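PDB 2BQX: inorganic pyrophosphatase, which hydrolyses inorganic pyrophosphate to two phosphate ions with magnesium as cofactor and works as a homohexamer. Local coordinates for residues Glu7-Asp11 against Val57-Leu61; Leu88-Asn93 against Phe154-Ala160. Residue numbers count along the deposited sequence, not the author numbering.

Contact 1 (Glu7-Asp11 against Val57-Leu61) closes before contact 2 (Leu88-Asn93 against Phe154-Ala160) opens, so the two follow each other along the chain. Their centres lie about 17 Å apart, with nearest atoms about 6 Å from each other and no direct touch. Both reach the same mixed sheet, contact 1 through short strand 10-11 and the loop after strand 53-56, contact 2 through the antiparallel pair 83-96 and 149-156. Helix 157-171 spans the two: it starts within contact 2 and, near its C-terminal end, its Ile168 and Tyr171 touch His10 and Asn59 of contact 1. The N-terminal segment and the C-terminal helix are thereby held against one central sheet.

Contact 1: Glu7-Asp11 against Val57-Leu61; sequences EVSHD and VPNTL
The imidazole of His10 overlaps the turn at Pro58-Thr60. Val8 and Ser9 are extended (phi/psi -75/119 and -96/130); His10 bends to -107/15 and, with chi1 near -77° (m) and chi2 161°, sends NE2 to Pro58 O, a nearly straight hydrogen bond of 2.9 Å at 172°. The acceptor lies near the ring plane, at its edge. CD2 of His10 is 4.0 Å from Val57 CG1, and NE2 is 3.7 Å from Thr60 CG2. Val8 (t) points toward the loop, its CA 6.7 Å from that of Pro58, and packs CG1 3.8 Å from Pro58 CB; its CG2 lies 3.1 Å from Asn59 ND2. Asn59 takes left-handed angles (57/44), turning the loop, and Thr60 OG1 (chi1 p) donates to Val57 O at 2.6 Å. The contact pins the N-terminal segment to the loop between strands 53-56 and 69-72, with Ile168 and Tyr171 of helix 157-171 also against His10 and Asn59. The bond requires a proton on NE2, so the tautomer or charge state of His10 is constrained.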
loop_
_atom_site.group_PDB
_atom_site.type_symbol
_atom_site.label_atom_id
_atom_site.label_comp_id
_atom_site.label_asym_id
_atom_site.label_seq_id
_atom_site.Cartn_x
_atom_site.Cartn_y
_atom_site.Cartn_z
ATOM N N GLU A 7 -25.299 -8.948 -19.070
ATOM C CA GLU A 7 -26.347 -7.973 -19.489
ATOM C C GLU A 7 -25.682 -6.614 -19.666
ATOM O O GLU A 7 -25.676 -5.788 -18.748
ATOM C CB GLU A 7 -27.448 -7.881 -18.424
ATOM C CG GLU A 7 -27.809 -9.220 -17.790
ATOM C CD GLU A 7 -26.930 -9.564 -16.598
ATOM O OE1 GLU A 7 -27.203 -9.056 -15.487
ATOM O OE2 GLU A 7 -25.959 -10.333 -16.771
ATOM N N VAL A 8 -25.116 -6.392 -20.847
ATOM C CA VAL A 8 -24.424 -5.146 -21.147
ATOM C C VAL A 8 -25.376 -3.978 -21.389
ATOM O O VAL A 8 -26.192 -4.013 -22.308
ATOM C CB VAL A 8 -23.519 -5.307 -22.386
ATOM C CG1 VAL A 8 -22.736 -4.029 -22.628
ATOM C CG2 VAL A 8 -22.578 -6.479 -22.189
ATOM N N SER A 9 -25.269 -2.947 -20.557
ATOM C CA SER A 9 -26.108 -1.763 -20.695
ATOM C C SER A 9 -25.363 -0.690 -21.492
ATOM O O SER A 9 -24.210 -0.372 -21.196
ATOM C CB SER A 9 -26.483 -1.218 -19.312
ATOM O OG SER A 9 -27.174 0.020 -19.420
ATOM N N HIS A 10 -26.028 -0.145 -22.508
ATOM C CA HIS A 10 -25.440 0.890 -23.354
ATOM C C HIS A 10 -26.051 2.256 -23.064
ATOM O O HIS A 10 -25.902 3.200 -23.839
ATOM C CB HIS A 10 -25.634 0.530 -24.832
ATOM C CG HIS A 10 -24.689 -0.521 -25.328
ATOM N ND1 HIS A 10 -24.925 -1.258 -26.467
ATOM C CD2 HIS A 10 -23.493 -0.941 -24.847
ATOM C CE1 HIS A 10 -23.918 -2.090 -26.667
ATOM N NE2 HIS A 10 -23.036 -1.918 -25.699
ATOM N N ASP A 11 -26.747 2.356 -21.938
ATOM C CA ASP A 11 -27.365 3.614 -21.547
ATOM C C ASP A 11 -26.262 4.600 -21.163
ATOM O O ASP A 11 -25.415 4.302 -20.318
ATOM C CB ASP A 11 -28.309 3.386 -20.366
ATOM C CG ASP A 11 -29.094 4.626 -19.999
ATOM O OD1 ASP A 11 -29.875 4.568 -19.023
ATOM O OD2 ASP A 11 -28.933 5.658 -20.685
ATOM N N VAL A 57 -16.105 -0.460 -23.249
ATOM C CA VAL A 57 -17.536 -0.728 -23.215
ATOM C C VAL A 57 -17.799 -1.922 -24.118
ATOM O O VAL A 57 -17.548 -1.866 -25.320
ATOM C CB VAL A 57 -18.353 0.467 -23.739
ATOM C CG1 VAL A 57 -19.832 0.192 -23.541
ATOM C CG2 VAL A 57 -17.935 1.744 -23.030
ATOM N N PRO A 58 -18.303 -3.025 -23.547
ATOM C CA PRO A 58 -18.598 -4.243 -24.304
ATOM C C PRO A 58 -19.579 -4.021 -25.447
ATOM O O PRO A 58 -20.416 -3.119 -25.402
ATOM C CB PRO A 58 -19.192 -5.175 -23.250
ATOM C CG PRO A 58 -18.565 -4.710 -21.987
ATOM C CD PRO A 58 -18.619 -3.213 -22.120
ATOM N N ASN A 59 -19.467 -4.857 -26.470
ATOM C CA ASN A 59 -20.366 -4.796 -27.616
ATOM C C ASN A 59 -20.401 -3.447 -28.311
ATOM O O ASN A 59 -21.468 -2.942 -28.659
ATOM C CB ASN A 59 -21.776 -5.187 -27.176
ATOM C CG ASN A 59 -21.803 -6.516 -26.461
ATOM O OD1 ASN A 59 -21.303 -7.515 -26.976
ATOM N ND2 ASN A 59 -22.384 -6.538 -25.265
ATOM N N THR A 60 -19.227 -2.864 -28.505
ATOM C CA THR A 60 -19.112 -1.592 -29.191
ATOM C C THR A 60 -17.924 -1.722 -30.126
ATOM O O THR A 60 -17.107 -2.633 -29.981
ATOM C CB THR A 60 -18.858 -0.428 -28.212
ATOM O OG1 THR A 60 -17.578 -0.591 -27.591
ATOM C CG2 THR A 60 -19.949 -0.380 -27.148
ATOM N N LEU A 61 -17.830 -0.816 -31.091
ATOM C CA LEU A 61 -16.730 -0.846 -32.041
ATOM C C LEU A 61 -16.232 0.585 -32.223
ATOM O O LEU A 61 -16.899 1.408 -32.853
ATOM C CB LEU A 61 -17.216 -1.435 -33.376
ATOM C CG LEU A 61 -16.176 -2.089 -34.289
ATOM C CD1 LEU A 61 -15.166 -1.044 -34.723
ATOM C CD2 LEU A 61 -15.479 -3.230 -33.560
#

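Contact 2: Leu88-Asn93 against Phe154-Ala160; sequences LVGVLN and FENKESA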
loop_
_atom_site.group_PDB
_atom_site.type_symbol
_atom_site.label_atom_id
_atom_site.label_comp_id
_atom_site.label_asym_id
_atom_site.label_seq_id
_atom_site.Cartn_x
_atom_site.Cartn_y
_atom_site.Cartn_z
ATOM N N LEU A 88 -21.681 8.877 -18.633
ATOM C CA LEU A 88 -20.821 9.775 -19.400
ATOM C C LEU A 88 -20.911 11.237 -18.990
ATOM O O LEU A 88 -21.976 11.725 -18.614
ATOM C CB LEU A 88 -21.171 9.685 -20.889
ATOM C CG LEU A 88 -20.432 8.737 -21.830
ATOM C CD1 LEU A 88 -20.168 7.408 -21.178
ATOM C CD2 LEU A 88 -21.272 8.584 -23.100
ATOM N N VAL A 89 -19.777 11.930 -19.066
ATOM C CA VAL A 89 -19.736 13.357 -18.780
ATOM C C VAL A 89 -18.899 14.072 -19.838
ATOM O O VAL A 89 -18.853 15.302 -19.877
ATOM C CB VAL A 89 -19.174 13.684 -17.360
ATOM C CG1 VAL A 89 -20.115 13.128 -16.297
ATOM C CG2 VAL A 89 -17.773 13.119 -17.188
ATOM N N GLY A 90 -18.246 13.298 -20.703
ATOM C CA GLY A 90 -17.431 13.896 -21.751
ATOM C C GLY A 90 -16.594 12.909 -22.545
ATOM O O GLY A 90 -16.761 11.699 -22.418
ATOM N N VAL A 91 -15.700 13.432 -23.380
ATOM C CA VAL A 91 -14.821 12.595 -24.185
ATOM C C VAL A 91 -13.497 13.312 -24.451
ATOM O O VAL A 91 -13.458 14.537 -24.596
ATOM C CB VAL A 91 -15.490 12.203 -25.540
ATOM C CG1 VAL A 91 -15.815 13.451 -26.349
ATOM C CG2 VAL A 91 -14.569 11.282 -26.330
ATOM N N LEU A 92 -12.411 12.543 -24.481
ATOM C CA LEU A 92 -11.077 13.082 -24.742
ATOM C C LEU A 92 -10.611 12.614 -26.117
ATOM O O LEU A 92 -10.510 11.414 -26.376
ATOM C CB LEU A 92 -10.082 12.610 -23.670
ATOM C CG LEU A 92 -8.612 13.013 -23.848
ATOM C CD1 LEU A 92 -8.486 14.525 -23.967
ATOM C CD2 LEU A 92 -7.802 12.506 -22.663
ATOM N N ASN A 93 -10.328 13.571 -26.992
ATOM C CA ASN A 93 -9.883 13.275 -28.350
ATOM C C ASN A 93 -8.366 13.388 -28.476
ATOM O O ASN A 93 -7.764 14.346 -27.998
ATOM C CB ASN A 93 -10.561 14.244 -29.323
ATOM C CG ASN A 93 -12.072 14.104 -29.326
ATOM O OD1 ASN A 93 -12.801 15.093 -29.418
ATOM N ND2 ASN A 93 -12.551 12.872 -29.234
ATOM N N PHE A 154 -10.799 18.056 -24.687
ATOM C CA PHE A 154 -12.027 17.416 -24.227
ATOM C C PHE A 154 -13.270 18.024 -24.863
ATOM O O PHE A 154 -13.290 19.206 -25.207
ATOM C CB PHE A 154 -12.185 17.561 -22.712
ATOM C CG PHE A 154 -11.139 16.846 -21.913
ATOM C CD1 PHE A 154 -9.917 17.448 -21.642
ATOM C CD2 PHE A 154 -11.388 15.575 -21.408
ATOM C CE1 PHE A 154 -8.953 16.794 -20.875
ATOM C CE2 PHE A 154 -10.433 14.910 -20.641
ATOM C CZ PHE A 154 -9.215 15.523 -20.372
ATOM N N GLU A 155 -14.309 17.208 -25.005
ATOM C CA GLU A 155 -15.590 17.667 -25.528
ATOM C C GLU A 155 -16.622 17.258 -24.485
ATOM O O GLU A 155 -16.360 16.366 -23.675
ATOM C CB GLU A 155 -15.892 17.028 -26.884
ATOM C CG GLU A 155 -14.795 17.294 -27.900
ATOM C CD GLU A 155 -15.281 17.227 -29.331
ATOM O OE1 GLU A 155 -16.103 16.344 -29.646
ATOM O OE2 GLU A 155 -14.824 18.055 -30.147
ATOM N N ASN A 156 -17.785 17.902 -24.496
ATOM C CA ASN A 156 -18.813 17.622 -23.505
ATOM C C ASN A 156 -19.586 16.314 -23.634
ATOM O O ASN A 156 -19.366 15.520 -24.550
ATOM C CB ASN A 156 -19.804 18.789 -23.427
ATOM C CG ASN A 156 -20.496 19.062 -24.743
ATOM O OD1 ASN A 156 -20.669 18.166 -25.569
ATOM N ND2 ASN A 156 -20.916 20.310 -24.938
ATOM N N LYS A 157 -20.493 16.102 -22.687
ATOM C CA LYS A 157 -21.315 14.899 -22.642
ATOM C C LYS A 157 -22.114 14.676 -23.927
ATOM O O LYS A 157 -22.260 13.541 -24.387
ATOM C CB LYS A 157 -22.261 14.974 -21.442
ATOM C CG LYS A 157 -23.109 13.734 -21.230
ATOM C CD LYS A 157 -24.115 13.958 -20.108
ATOM C CE LYS A 157 -24.929 12.710 -19.866
ATOM N NZ LYS A 157 -26.017 12.910 -18.866
ATOM N N GLU A 158 -22.637 15.752 -24.503
ATOM C CA GLU A 158 -23.411 15.634 -25.736
ATOM C C GLU A 158 -22.547 14.985 -26.820
ATOM O O GLU A 158 -23.014 14.124 -27.563
ATOM C CB GLU A 158 -23.888 17.016 -26.188
ATOM C CG GLU A 158 -24.653 17.016 -27.496
ATOM C CD GLU A 158 -25.268 18.372 -27.807
ATOM O OE1 GLU A 158 -25.807 18.537 -28.921
ATOM O OE2 GLU A 158 -25.215 19.266 -26.936
ATOM N N SER A 159 -21.284 15.395 -26.893
ATOM C CA SER A 159 -20.358 14.846 -27.876
ATOM C C SER A 159 -20.015 13.395 -27.556
ATOM O O SER A 159 -19.927 12.556 -28.450
ATOM C CB SER A 159 -19.075 15.674 -27.919
ATOM O OG SER A 159 -18.146 15.110 -28.833
ATOM N N ALA A 160 -19.827 13.105 -26.275
ATOM C CA ALA A 160 -19.495 11.755 -25.845
ATOM C C ALA A 160 -20.605 10.774 -26.212
ATOM O O ALA A 160 -20.336 9.645 -26.622
ATOM C CB ALA A 160 -19.249 11.733 -24.333
HETATM O O HOH W 1 -23.782 11.831 -16.480
HETATM O O HOH W 2 -11.879 17.523 -29.536
#
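Phe154 (chi1 -65°, chi2 85°) turns a ring face to Leu92, whose t,p rotamer sets CD1 3.7 Å from the ring centroid, only 6° off its normal: a CH-pi contact on the sheet side covered by helix 127-139. Their neighbours Val91 and Glu155 form an antiparallel hydrogen-bonded pair, Val91 N to Glu155 O at 3.0 Å and Glu155 N to Val91 O at 2.8 Å, with side chains on the other side. There Glu155 (m) receives Ser159 OG at OE1, 2.5 Å, while a water joins its OE2 (3.1 Å) to Asn93 OD1 (2.6 Å). Ala160 sets CB 4.0 Å from Val91 CB and 3.9 Å from Leu88 CD2. Lys157, all-trans, reaches along the strand to a salt bridge with Asp13. Asn156 (chi1 p) accepts at OD1 from Ser159 N at 3.1 Å. Val89 and Gly90, both opposite Ile105, make a classic beta bulge. Strand 149-156, paired antiparallel with strand 83-96, thus leads into helix 157-171, whose N-cap is Asn156, at the edge of the pyrophosphatase beta-sheet core.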